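Local structure of telomerase reverse transcriptase (Candida tropicalis MYA-3404, 6ZD1) at residues L96-G101 with E161-W166; T102-V107 with I133-F138; T6-V11 with N39-I44; Y75-N80 with A178-T183. The protein is a telomerase reverse transcriptase that probably extends chromosome ends by copying a template within the enzyme's RNA component into telomeric DNA repeats. All blocks are in the same frame, centred on the assembly; numbering follows the deposited sequence.

Contact 1: L96-G101 with E161-W166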
loop_
_atom_site.group_PDB
_atom_site.type_symbol
_atom_site.label_atom_id
_atom_site.label_comp_id
_atom_site.label_asym_id
_atom_site.label_seq_id
_atom_site.Cartn_x
_atom_site.Cartn_y
_atom_site.Cartn_z
ATOM N N LEU A 96 17.003 -3.194 35.390
ATOM C CA LEU A 96 15.695 -3.705 35.799
ATOM C C LEU A 96 14.758 -2.581 36.235
ATOM O O LEU A 96 13.553 -2.627 35.956
ATOM C CB LEU A 96 15.850 -4.733 36.921
ATOM C CG LEU A 96 14.551 -5.424 37.353
ATOM C CD1 LEU A 96 14.044 -6.371 36.272
ATOM C CD2 LEU A 96 14.729 -6.154 38.671
ATOM N N ASP A 97 15.284 -1.576 36.938
ATOM C CA ASP A 97 14.448 -0.445 37.331
ATOM C C ASP A 97 14.009 0.382 36.127
ATOM O O ASP A 97 12.931 0.984 36.155
ATOM C CB ASP A 97 15.183 0.432 38.347
ATOM C CG ASP A 97 16.526 0.915 37.841
ATOM O OD1 ASP A 97 17.087 0.271 36.930
ATOM O OD2 ASP A 97 17.026 1.937 38.361
ATOM N N ALA A 98 14.817 0.414 35.060
ATOM C CA ALA A 98 14.434 1.167 33.868
ATOM C C ALA A 98 13.162 0.612 33.239
ATOM O O ALA A 98 12.421 1.353 32.582
ATOM C CB ALA A 98 15.575 1.173 32.851
ATOM N N TRP A 99 12.901 -0.687 33.410
ATOM C CA TRP A 99 11.643 -1.299 32.998
ATOM C C TRP A 99 10.507 -1.029 33.979
ATOM O O TRP A 99 9.347 -1.304 33.649
ATOM C CB TRP A 99 11.810 -2.812 32.829
ATOM C CG TRP A 99 12.877 -3.213 31.852
ATOM C CD1 TRP A 99 14.210 -3.350 32.107
ATOM C CD2 TRP A 99 12.699 -3.547 30.466
ATOM N NE1 TRP A 99 14.875 -3.740 30.970
ATOM C CE2 TRP A 99 13.970 -3.868 29.949
ATOM C CE3 TRP A 99 11.590 -3.602 29.614
ATOM C CZ2 TRP A 99 14.164 -4.240 28.618
ATOM C CZ3 TRP A 99 11.785 -3.973 28.291
ATOM C CH2 TRP A 99 13.062 -4.287 27.807
ATOM N N GLY A 100 10.813 -0.539 35.176
ATOM C CA GLY A 100 9.794 -0.231 36.163
ATOM C C GLY A 100 9.119 -1.446 36.762
ATOM O O GLY A 100 7.889 -1.461 36.899
ATOM N N GLY A 101 9.889 -2.466 37.122
ATOM C CA GLY A 101 9.306 -3.638 37.741
ATOM C C GLY A 101 9.674 -4.924 37.033
ATOM O O GLY A 101 9.754 -4.961 35.802
ATOM N N GLU A 161 4.704 8.536 29.422
ATOM C CA GLU A 161 4.401 8.472 27.995
ATOM C C GLU A 161 5.604 8.909 27.166
ATOM O O GLU A 161 5.974 8.247 26.190
ATOM C CB GLU A 161 3.181 9.344 27.677
ATOM C CG GLU A 161 1.863 8.864 28.287
ATOM C CD GLU A 161 0.720 9.858 28.088
ATOM O OE1 GLU A 161 0.995 11.049 27.832
ATOM O OE2 GLU A 161 -0.457 9.449 28.187
ATOM N N GLY A 162 6.231 10.026 27.545
ATOM C CA GLY A 162 7.417 10.479 26.837
ATOM C C GLY A 162 8.594 9.534 26.969
ATOM O O GLY A 162 9.406 9.416 26.047
ATOM N N TYR A 163 8.699 8.838 28.104
ATOM C CA TYR A 163 9.783 7.879 28.285
ATOM C C TYR A 163 9.559 6.641 27.429
ATOM O O TYR A 163 10.441 6.237 26.661
ATOM C CB TYR A 163 9.909 7.490 29.757
ATOM C CG TYR A 163 10.891 6.364 30.004
ATOM C CD1 TYR A 163 12.260 6.582 29.908
ATOM C CD2 TYR A 163 10.451 5.085 30.339
ATOM C CE1 TYR A 163 13.165 5.560 30.134
ATOM C CE2 TYR A 163 11.351 4.057 30.567
ATOM C CZ TYR A 163 12.709 4.302 30.463
ATOM O OH TYR A 163 13.620 3.293 30.687
ATOM N N ILE A 164 8.380 6.025 27.548
ATOM C CA ILE A 164 8.096 4.825 26.770
ATOM C C ILE A 164 8.151 5.135 25.283
ATOM O O ILE A 164 8.647 4.331 24.482
ATOM C CB ILE A 164 6.736 4.231 27.175
ATOM C CG1 ILE A 164 6.764 3.799 28.642
ATOM C CG2 ILE A 164 6.384 3.055 26.280
ATOM C CD1 ILE A 164 7.883 2.831 28.973
ATOM N N ASN A 165 7.669 6.316 24.891
ATOM C CA ASN A 165 7.760 6.722 23.493
ATOM C C ASN A 165 9.215 6.761 23.036
ATOM O O ASN A 165 9.561 6.223 21.979
ATOM C CB ASN A 165 7.084 8.080 23.299
ATOM C CG ASN A 165 6.883 8.429 21.844
ATOM O OD1 ASN A 165 7.687 9.146 21.248
ATOM N ND2 ASN A 165 5.804 7.924 21.258
ATOM N N TRP A 166 10.089 7.366 23.845
ATOM C CA TRP A 166 11.509 7.393 23.510
ATOM C C TRP A 166 12.114 5.994 23.508
ATOM O O TRP A 166 13.030 5.717 22.726
ATOM C CB TRP A 166 12.264 8.300 24.485
ATOM C CG TRP A 166 13.762 8.223 24.356
ATOM C CD1 TRP A 166 14.541 8.860 23.432
ATOM C CD2 TRP A 166 14.658 7.469 25.184
ATOM N NE1 TRP A 166 15.865 8.549 23.635
ATOM C CE2 TRP A 166 15.963 7.696 24.702
ATOM C CE3 TRP A 166 14.483 6.623 26.284
ATOM C CZ2 TRP A 166 17.087 7.111 25.285
ATOM C CZ3 TRP A 166 15.600 6.043 26.859
ATOM C CH2 TRP A 166 16.885 6.291 26.359
#
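A single buried hydrogen bond, made by the tip of a tyrosine on helix 158-179, ties Ala98 to Tyr163 and so holds the loop between helices 79-93 and 104-117 against that helix, inside the family's RNA-binding region. The backbones stay well apart, with CA of Ala98 and CA of Tyr163 9.9 Å from each other, and the long, rigid tyrosine side chain spans the gap. Its CG lies opposite the backbone N (chi1 172°), which carries the ring out from the helix toward the loop. The hydroxyl donates to the carbonyl oxygen, OH of Tyr163 standing 3.0 Å from O of Ala98. The approach is bent, 119° at the oxygen, and the donor sits above the carbonyl plane. That same oxygen lies at the ring's edge, near its plane. CB of Ala98 adds a light touch, 3.6 Å from OH of Tyr163; the small methyl suits a place where the loop also packs on Val40 of helix 36-50. Tyr163 in turn rests on Val40, Ile44 and Leu94. The bond therefore satisfies a phenolic hydroxyl and a loop carbonyl together in apolar surroundings, where a buried polar group without a partner would be costly.

Contact 2: T102-V107 with I133-F138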
loop_
_atom_site.group_PDB
_atom_site.type_symbol
_atom_site.label_atom_id
_atom_site.label_comp_id
_atom_site.label_asym_id
_atom_site.label_seq_id
_atom_site.Cartn_x
_atom_site.Cartn_y
_atom_site.Cartn_z
ATOM N N THR A 102 9.871 -5.991 37.799
ATOM C CA THR A 102 10.203 -7.288 37.219
ATOM C C THR A 102 9.004 -7.962 36.557
ATOM O O THR A 102 9.118 -9.111 36.111
ATOM C CB THR A 102 10.791 -8.202 38.296
ATOM O OG1 THR A 102 11.048 -9.497 37.739
ATOM C CG2 THR A 102 9.821 -8.337 39.462
ATOM N N GLU A 103 7.872 -7.264 36.479
ATOM C CA GLU A 103 6.711 -7.716 35.728
ATOM C C GLU A 103 6.239 -6.707 34.696
ATOM O O GLU A 103 5.677 -7.109 33.674
ATOM C CB GLU A 103 5.544 -8.044 36.674
ATOM C CG GLU A 103 5.864 -9.122 37.690
ATOM C CD GLU A 103 4.622 -9.698 38.329
ATOM O OE1 GLU A 103 3.674 -10.031 37.585
ATOM O OE2 GLU A 103 4.589 -9.814 39.572
ATOM N N ASN A 104 6.452 -5.408 34.935
ATOM C CA ASN A 104 6.259 -4.426 33.873
ATOM C C ASN A 104 7.192 -4.695 32.703
ATOM O O ASN A 104 6.863 -4.367 31.559
ATOM C CB ASN A 104 6.477 -3.010 34.411
ATOM C CG ASN A 104 5.317 -2.520 35.254
ATOM O OD1 ASN A 104 4.160 -2.854 34.997
ATOM N ND2 ASN A 104 5.621 -1.719 36.269
ATOM N N LYS A 105 8.360 -5.287 32.972
ATOM C CA LYS A 105 9.259 -5.686 31.895
ATOM C C LYS A 105 8.596 -6.709 30.982
ATOM O O LYS A 105 8.728 -6.637 29.754
ATOM C CB LYS A 105 10.558 -6.245 32.479
ATOM C CG LYS A 105 11.554 -6.753 31.445
ATOM C CD LYS A 105 12.824 -7.273 32.113
ATOM C CE LYS A 105 13.862 -7.703 31.083
ATOM N NZ LYS A 105 15.111 -8.220 31.713
ATOM N N LYS A 106 7.869 -7.665 31.565
ATOM C CA LYS A 106 7.159 -8.652 30.759
ATOM C C LYS A 106 6.132 -7.984 29.854
ATOM O O LYS A 106 5.976 -8.367 28.689
ATOM C CB LYS A 106 6.488 -9.686 31.664
ATOM C CG LYS A 106 7.455 -10.519 32.494
ATOM C CD LYS A 106 8.415 -11.307 31.610
ATOM C CE LYS A 106 9.863 -10.878 31.831
ATOM N NZ LYS A 106 10.818 -11.603 30.943
ATOM N N VAL A 107 5.423 -6.981 30.375
ATOM C CA VAL A 107 4.406 -6.297 29.583
ATOM C C VAL A 107 5.054 -5.491 28.463
ATOM O O VAL A 107 4.610 -5.536 27.309
ATOM C CB VAL A 107 3.534 -5.405 30.485
ATOM C CG1 VAL A 107 2.443 -4.735 29.663
ATOM C CG2 VAL A 107 2.934 -6.223 31.619
ATOM N N ILE A 133 1.784 0.248 36.132
ATOM C CA ILE A 133 1.058 1.145 37.027
ATOM C C ILE A 133 1.884 2.094 37.901
ATOM O O ILE A 133 1.828 3.313 37.713
ATOM C CB ILE A 133 0.148 0.271 37.913
ATOM C CG1 ILE A 133 0.878 -1.042 38.266
ATOM C CG2 ILE A 133 -1.163 -0.034 37.190
ATOM C CD1 ILE A 133 -0.021 -2.273 38.355
ATOM N N LYS A 134 2.688 1.564 38.824
ATOM C CA LYS A 134 3.388 2.423 39.784
ATOM C C LYS A 134 4.848 2.085 39.985
ATOM O O LYS A 134 5.609 2.955 40.423
ATOM C CB LYS A 134 2.700 2.368 41.155
ATOM C CG LYS A 134 1.323 3.000 41.208
ATOM C CD LYS A 134 1.351 4.449 41.682
ATOM C CE LYS A 134 -0.027 5.069 41.481
ATOM N NZ LYS A 134 -0.114 6.500 41.880
ATOM N N LEU A 135 5.260 0.854 39.692
ATOM C CA LEU A 135 6.547 0.323 40.104
ATOM C C LEU A 135 7.715 1.048 39.456
ATOM O O LEU A 135 8.865 0.762 39.806
ATOM C CB LEU A 135 6.577 -1.181 39.813
ATOM C CG LEU A 135 5.517 -1.979 40.591
ATOM C CD1 LEU A 135 5.509 -3.450 40.201
ATOM C CD2 LEU A 135 5.710 -1.835 42.096
ATOM N N SER A 136 7.453 1.962 38.522
ATOM C CA SER A 136 8.484 2.838 37.969
ATOM C C SER A 136 8.620 4.018 38.923
ATOM O O SER A 136 8.006 5.068 38.739
ATOM C CB SER A 136 8.117 3.302 36.562
ATOM O OG SER A 136 7.702 2.231 35.723
ATOM N N LYS A 137 9.447 3.847 39.955
ATOM C CA LYS A 137 9.650 4.874 40.978
ATOM C C LYS A 137 10.580 5.959 40.427
ATOM O O LYS A 137 11.738 6.099 40.825
ATOM C CB LYS A 137 10.204 4.252 42.254
ATOM C CG LYS A 137 9.432 3.033 42.771
ATOM C CD LYS A 137 8.087 3.400 43.398
ATOM C CE LYS A 137 7.396 2.167 43.982
ATOM N NZ LYS A 137 6.146 2.496 44.728
ATOM N N PHE A 138 10.040 6.744 39.493
ATOM C CA PHE A 138 10.810 7.749 38.758
ATOM C C PHE A 138 11.996 7.095 38.041
ATOM O O PHE A 138 13.164 7.363 38.327
ATOM C CB PHE A 138 11.269 8.886 39.677
ATOM C CG PHE A 138 10.151 9.533 40.449
ATOM C CD1 PHE A 138 9.371 10.521 39.871
ATOM C CD2 PHE A 138 9.887 9.156 41.758
ATOM C CE1 PHE A 138 8.345 11.117 40.581
ATOM C CE2 PHE A 138 8.863 9.747 42.474
ATOM C CZ PHE A 138 8.091 10.729 41.885
#
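The carboxamide of Asn104 is the flat side chain that takes part in this contact, and its two ends face different parts of segment 133-138: ND2 comes up to Leu135, while OD1 is turned to the backbone of Ile133. ND2 of Asn104 lies 3.7 Å from CB of Leu135, a van der Waals contact in which the amide and the leucine side chain cross obliquely. On the other end, OD1 of Asn104 stops 4.1 Å from N of Ile133, too far for a hydrogen bond. The amide's polar partner lies elsewhere, for ND2 is hydrogen-bonded to O of Gly100 in the preceding loop. With CG beside its own backbone N (chi1 -75°), Asn104 in the first turn of helix 104-117 can reach back to that carbonyl. Ser136 stands farther off, its OG 4.5 Å from ND2 of Asn104; it and Lys137 are centres of successive inverse gamma turns. The contact lies at the surface of the RNA-binding region. Asparagine suits the place because, short and polar at its end, it can bond Gly100 while its ND2 touches CB of Leu135. No hydrogen bond crosses between the segments, so what joins them is van der Waals contact, and the bond to Gly100 probably orients the amide.

Contact 3: T6-V11 with N39-I44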
loop_
_atom_site.group_PDB
_atom_site.type_symbol
_atom_site.label_atom_id
_atom_site.label_comp_id
_atom_site.label_asym_id
_atom_site.label_seq_id
_atom_site.Cartn_x
_atom_site.Cartn_y
_atom_site.Cartn_z
ATOM N N THR A 6 21.928 10.998 20.860
ATOM C CA THR A 6 21.611 12.234 21.558
ATOM C C THR A 6 22.175 12.134 22.970
ATOM O O THR A 6 22.418 11.038 23.481
ATOM C CB THR A 6 20.097 12.505 21.593
ATOM O OG1 THR A 6 19.409 11.340 22.061
ATOM C CG2 THR A 6 19.580 12.863 20.207
ATOM N N ASN A 7 22.402 13.286 23.598
ATOM C CA ASN A 7 22.979 13.295 24.934
ATOM C C ASN A 7 21.875 13.211 25.985
ATOM O O ASN A 7 20.681 13.220 25.673
ATOM C CB ASN A 7 23.857 14.532 25.138
ATOM C CG ASN A 7 23.120 15.836 24.876
ATOM O OD1 ASN A 7 21.897 15.906 24.958
ATOM N ND2 ASN A 7 23.875 16.883 24.558
ATOM N N VAL A 8 22.281 13.120 27.255
ATOM C CA VAL A 8 21.311 13.066 28.347
ATOM C C VAL A 8 20.460 14.327 28.367
ATOM O O VAL A 8 19.265 14.278 28.686
ATOM C CB VAL A 8 22.030 12.860 29.696
ATOM C CG1 VAL A 8 21.017 12.596 30.801
ATOM C CG2 VAL A 8 23.040 11.729 29.600
ATOM N N GLN A 9 21.056 15.469 28.024
ATOM C CA GLN A 9 20.315 16.724 28.017
ATOM C C GLN A 9 19.182 16.690 26.999
ATOM O O GLN A 9 18.081 17.185 27.269
ATOM C CB GLN A 9 21.272 17.881 27.724
ATOM C CG GLN A 9 20.621 19.248 27.677
ATOM C CD GLN A 9 21.611 20.344 27.330
ATOM O OE1 GLN A 9 22.751 20.070 26.951
ATOM N NE2 GLN A 9 21.181 21.593 27.459
ATOM N N GLU A 10 19.427 16.100 25.828
ATOM C CA GLU A 10 18.412 16.065 24.778
ATOM C C GLU A 10 17.333 15.027 25.061
ATOM O O GLU A 10 16.148 15.280 24.813
ATOM C CB GLU A 10 19.071 15.792 23.423
ATOM C CG GLU A 10 19.780 16.999 22.821
ATOM C CD GLU A 10 20.907 16.611 21.878
ATOM O OE1 GLU A 10 22.049 17.070 22.095
ATOM O OE2 GLU A 10 20.656 15.844 20.925
ATOM N N VAL A 11 17.715 13.860 25.583
ATOM C CA VAL A 11 16.729 12.821 25.871
ATOM C C VAL A 11 15.805 13.267 26.996
ATOM O O VAL A 11 14.582 13.109 26.916
ATOM C CB VAL A 11 17.423 11.490 26.208
ATOM C CG1 VAL A 11 16.395 10.465 26.670
ATOM C CG2 VAL A 11 18.185 10.968 25.004
ATOM N N ASN A 39 19.135 9.915 36.085
ATOM C CA ASN A 39 19.909 8.758 36.519
ATOM C C ASN A 39 19.692 7.575 35.586
ATOM O O ASN A 39 20.643 6.864 35.242
ATOM C CB ASN A 39 19.543 8.389 37.956
ATOM C CG ASN A 39 20.515 7.397 38.569
ATOM O OD1 ASN A 39 20.405 6.190 38.359
ATOM N ND2 ASN A 39 21.470 7.906 39.336
ATOM N N VAL A 40 18.452 7.371 35.135
ATOM C CA VAL A 40 18.172 6.259 34.237
ATOM C C VAL A 40 18.709 6.551 32.844
ATOM O O VAL A 40 19.361 5.701 32.227
ATOM C CB VAL A 40 16.662 5.963 34.206
ATOM C CG1 VAL A 40 16.354 4.855 33.202
ATOM C CG2 VAL A 40 16.170 5.587 35.592
ATOM N N VAL A 41 18.468 7.763 32.333
ATOM C CA VAL A 41 18.921 8.097 30.986
ATOM C C VAL A 41 20.437 7.998 30.900
ATOM O O VAL A 41 20.988 7.525 29.898
ATOM C CB VAL A 41 18.419 9.493 30.576
ATOM C CG1 VAL A 41 18.962 9.868 29.209
ATOM C CG2 VAL A 41 16.900 9.532 30.571
ATOM N N SER A 42 21.134 8.405 31.965
ATOM C CA SER A 42 22.590 8.319 31.959
ATOM C C SER A 42 23.050 6.870 31.919
ATOM O O SER A 42 23.978 6.529 31.178
ATOM C CB SER A 42 23.167 9.024 33.186
ATOM O OG SER A 42 22.759 10.378 33.240
ATOM N N ARG A 43 22.397 5.998 32.688
ATOM C CA ARG A 43 22.811 4.600 32.711
ATOM C C ARG A 43 22.467 3.889 31.410
ATOM O O ARG A 43 23.199 2.983 30.992
ATOM C CB ARG A 43 22.174 3.889 33.902
ATOM C CG ARG A 43 22.840 4.222 35.224
ATOM C CD ARG A 43 21.842 4.209 36.359
ATOM N NE ARG A 43 21.251 2.894 36.564
ATOM C CZ ARG A 43 20.052 2.699 37.097
ATOM N NH1 ARG A 43 19.314 3.737 37.464
ATOM N NH2 ARG A 43 19.589 1.468 37.256
ATOM N N ILE A 44 21.380 4.287 30.749
ATOM C CA ILE A 44 21.044 3.687 29.463
ATOM C C ILE A 44 22.041 4.129 28.401
ATOM O O ILE A 44 22.575 3.307 27.646
ATOM C CB ILE A 44 19.601 4.037 29.064
ATOM C CG1 ILE A 44 18.615 3.369 30.023
ATOM C CG2 ILE A 44 19.333 3.618 27.624
ATOM C CD1 ILE A 44 17.170 3.702 29.742
#
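Val8 and Val11, one turn apart on helix 8-14, present their side chains to Val41 of helix 36-50, and in both pairs the valines slide past one another in opposite directions. The CG1 methyl of Val41 does most of the touching: it lies 3.8 Å from CG1 of Val8 and 3.7 Å from CG1 of Val11. Each of these three CG1 branches stands opposite its backbone N, as at Val41 (chi1 177°), so it is the corresponding methyls that interleave. The helices come close at Val8 and Ser42, whose CA atoms are 6.1 Å apart, a spacing that small beta-branched and hydroxyl side chains can fill. There OG of Ser42 sits beside both methyls of Val8, 3.7 Å from its CG1, and spends its polarity on its own helix through a hydrogen bond with O of Lys38. Asn7, the N-cap of helix 8-14, accepts from N of Glu10 through OD1 at 2.6 Å, with the donor almost in line with the side-chain carbonyl. This fastens the first turn from which Val8 projects. On the far side of helix 36-50, NH1 of Arg43 bonds OD1 of Asn39. Across the interface itself the attraction is apolar: no hydrogen bond crosses, and Ser42 OG at its edge is bonded within its own helix, consistent with valine side chains packing helix 8-14 onto helix 36-50.

Contact 4: Y75-N80 with A178-T183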
loop_
_atom_site.group_PDB
_atom_site.type_symbol
_atom_site.label_atom_id
_atom_site.label_comp_id
_atom_site.label_asym_id
_atom_site.label_seq_id
_atom_site.Cartn_x
_atom_site.Cartn_y
_atom_site.Cartn_z
ATOM N N TYR A 75 16.671 -15.964 3.008
ATOM C CA TYR A 75 17.789 -15.229 3.594
ATOM C C TYR A 75 17.381 -14.359 4.783
ATOM O O TYR A 75 18.248 -13.944 5.561
ATOM C CB TYR A 75 18.416 -14.313 2.543
ATOM C CG TYR A 75 19.049 -14.998 1.359
ATOM C CD1 TYR A 75 20.374 -15.446 1.414
ATOM C CD2 TYR A 75 18.348 -15.166 0.180
ATOM C CE1 TYR A 75 20.964 -16.081 0.343
ATOM C CE2 TYR A 75 18.932 -15.766 -0.901
ATOM C CZ TYR A 75 20.247 -16.212 -0.825
ATOM O OH TYR A 75 20.817 -16.836 -1.912
ATOM N N SER A 76 16.099 -14.042 4.926
ATOM C CA SER A 76 15.672 -13.143 5.987
ATOM C C SER A 76 15.892 -13.783 7.350
ATOM O O SER A 76 15.841 -15.007 7.503
ATOM C CB SER A 76 14.199 -12.777 5.818
ATOM O OG SER A 76 13.350 -13.887 6.070
ATOM N N THR A 77 16.148 -12.941 8.347
ATOM C CA THR A 77 16.279 -13.445 9.707
ATOM C C THR A 77 14.914 -13.870 10.234
ATOM O O THR A 77 13.937 -13.123 10.126
ATOM C CB THR A 77 16.881 -12.378 10.618
ATOM O OG1 THR A 77 18.091 -11.873 10.040
ATOM C CG2 THR A 77 17.184 -12.965 11.987
ATOM N N LYS A 78 14.847 -15.073 10.802
ATOM C CA LYS A 78 13.596 -15.553 11.369
ATOM C C LYS A 78 13.118 -14.603 12.459
ATOM O O LYS A 78 13.914 -13.985 13.172
ATOM C CB LYS A 78 13.769 -16.962 11.939
ATOM C CG LYS A 78 14.257 -17.978 10.922
ATOM C CD LYS A 78 13.417 -17.928 9.654
ATOM C CE LYS A 78 13.971 -18.854 8.584
ATOM N NZ LYS A 78 13.148 -18.817 7.344
ATOM N N PHE A 79 11.794 -14.484 12.580
ATOM C CA PHE A 79 11.234 -13.474 13.470
ATOM C C PHE A 79 11.602 -13.738 14.926
ATOM O O PHE A 79 11.791 -12.789 15.696
ATOM C CB PHE A 79 9.715 -13.407 13.307
ATOM C CG PHE A 79 9.078 -12.293 14.085
ATOM C CD1 PHE A 79 9.307 -10.971 13.735
ATOM C CD2 PHE A 79 8.259 -12.563 15.168
ATOM C CE1 PHE A 79 8.730 -9.937 14.450
ATOM C CE2 PHE A 79 7.674 -11.533 15.886
ATOM C CZ PHE A 79 7.914 -10.219 15.526
ATOM N N ASN A 80 11.732 -15.009 15.319
ATOM C CA ASN A 80 12.094 -15.298 16.703
ATOM C C ASN A 80 13.538 -14.906 16.988
ATOM O O ASN A 80 13.852 -14.469 18.101
ATOM C CB ASN A 80 11.858 -16.779 17.024
ATOM C CG ASN A 80 12.918 -17.694 16.427
ATOM O OD1 ASN A 80 13.356 -17.502 15.294
ATOM N ND2 ASN A 80 13.332 -18.696 17.196
ATOM N N ALA A 178 19.525 -0.468 12.714
ATOM C CA ALA A 178 20.955 -0.741 12.796
ATOM C C ALA A 178 21.311 -2.070 12.141
ATOM O O ALA A 178 22.373 -2.197 11.522
ATOM C CB ALA A 178 21.407 -0.728 14.256
ATOM N N PHE A 179 20.445 -3.074 12.271
ATOM C CA PHE A 179 20.788 -4.424 11.852
ATOM C C PHE A 179 20.060 -4.902 10.608
ATOM O O PHE A 179 20.622 -5.702 9.857
ATOM C CB PHE A 179 20.524 -5.418 12.992
ATOM C CG PHE A 179 21.444 -5.246 14.172
ATOM C CD1 PHE A 179 22.741 -5.732 14.132
ATOM C CD2 PHE A 179 21.014 -4.601 15.319
ATOM C CE1 PHE A 179 23.589 -5.574 15.211
ATOM C CE2 PHE A 179 21.860 -4.441 16.404
ATOM C CZ PHE A 179 23.146 -4.928 16.349
ATOM N N TRP A 180 18.833 -4.446 10.362
ATOM C CA TRP A 180 18.020 -5.033 9.306
ATOM C C TRP A 180 17.445 -3.977 8.372
ATOM O O TRP A 180 17.166 -2.842 8.770
ATOM C CB TRP A 180 16.854 -5.856 9.882
ATOM C CG TRP A 180 17.250 -7.015 10.753
ATOM C CD1 TRP A 180 17.636 -8.261 10.340
ATOM C CD2 TRP A 180 17.258 -7.047 12.186
ATOM N NE1 TRP A 180 17.899 -9.061 11.430
ATOM C CE2 TRP A 180 17.674 -8.339 12.573
ATOM C CE3 TRP A 180 16.965 -6.108 13.178
ATOM C CZ2 TRP A 180 17.800 -8.711 13.911
ATOM C CZ3 TRP A 180 17.093 -6.483 14.507
ATOM C CH2 TRP A 180 17.506 -7.770 14.859
ATOM N N TYR A 181 17.242 -4.389 7.124
ATOM C CA TYR A 181 16.354 -3.707 6.195
ATOM C C TYR A 181 15.030 -4.453 6.222
ATOM O O TYR A 181 15.011 -5.685 6.123
ATOM C CB TYR A 181 16.941 -3.697 4.781
ATOM C CG TYR A 181 16.028 -3.093 3.737
ATOM C CD1 TYR A 181 16.064 -1.732 3.456
ATOM C CD2 TYR A 181 15.133 -3.884 3.026
ATOM C CE1 TYR A 181 15.233 -1.176 2.503
ATOM C CE2 TYR A 181 14.297 -3.337 2.076
ATOM C CZ TYR A 181 14.351 -1.983 1.816
ATOM O OH TYR A 181 13.519 -1.437 0.866
ATOM N N VAL A 182 13.932 -3.719 6.389
ATOM C CA VAL A 182 12.611 -4.316 6.562
ATOM C C VAL A 182 11.734 -3.923 5.383
ATOM O O VAL A 182 11.505 -2.731 5.137
ATOM C CB VAL A 182 11.964 -3.889 7.887
ATOM C CG1 VAL A 182 10.672 -4.661 8.111
ATOM C CG2 VAL A 182 12.927 -4.099 9.042
ATOM N N THR A 183 11.225 -4.929 4.675
ATOM C CA THR A 183 10.310 -4.742 3.559
ATOM C C THR A 183 9.183 -5.755 3.674
ATOM O O THR A 183 9.410 -6.897 4.080
ATOM C CB THR A 183 11.028 -4.903 2.211
ATOM O OG1 THR A 183 10.065 -4.946 1.152
ATOM C CG2 THR A 183 11.855 -6.182 2.198
#
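One polar interaction crosses here, between the indole of Trp180 and the hydroxyl of Thr77. NE1 of Trp180 donates to OG1 of Thr77 at 3.1 Å, a weak bond because the N-H points off line (141° at the hydrogen). The oxygen lies in the plane of the ring at its edge, and the two side chains cross at about a right angle. With chi1 at -52°, OG1 of Thr77 stands beside its own backbone N and faces the indole. Van der Waals contact accompanies the bond: CB of Thr77 is 3.6 Å from NE1 of Trp180, and CG2 of Thr77 lies 4.0 Å from the same nitrogen. Aromatic and apolar packing surrounds the indole. CB of Phe179 lies over one face of the Trp180 ring, 3.6 Å above the plane and toward the rim, Tyr195 meets the ring edge-to-face, and Val82, Val85 and Val86 of helix 79-93 press on it. The backbone of Thr77 also bonds Tyr195 of strand 193-197, the antiparallel partner of strand 180-184, so the loop leading into helix 79-93 is held to this two-stranded sheet. Tryptophan suits the place where helix 158-179 gives way to strand, offering a broad apolar surface with one N-H. Threonine supplies that N-H with an acceptor, and its CB and CG2 add van der Waals contact.

In the fold
Contact 1 is buried, contacts 3 and 4 are partly buried, and contact 2 lies at the surface. Contacts 1 to 3 lie close together: contacts 1 and 2 have centres about 8 Å apart and touch through Gly100, while contacts 1 and 3 meet through the Asp97–Arg43 salt bridge and through Trp166 packing on Val11. Contact 4 stands apart, its centre 25 to 29 Å from the others and touching none, yet it shares helix 158-179 with contact 1, which uses that helix near its start and contact 4 at its C-terminal end. Chemistry follows place: a tyrosine-to-carbonyl bond serves buried contact 1, a weak indole-to-hydroxyl bond partly buried contact 4, methyl packing joins the helices of contact 3, and contact 2 relies on loose van der Waals touch.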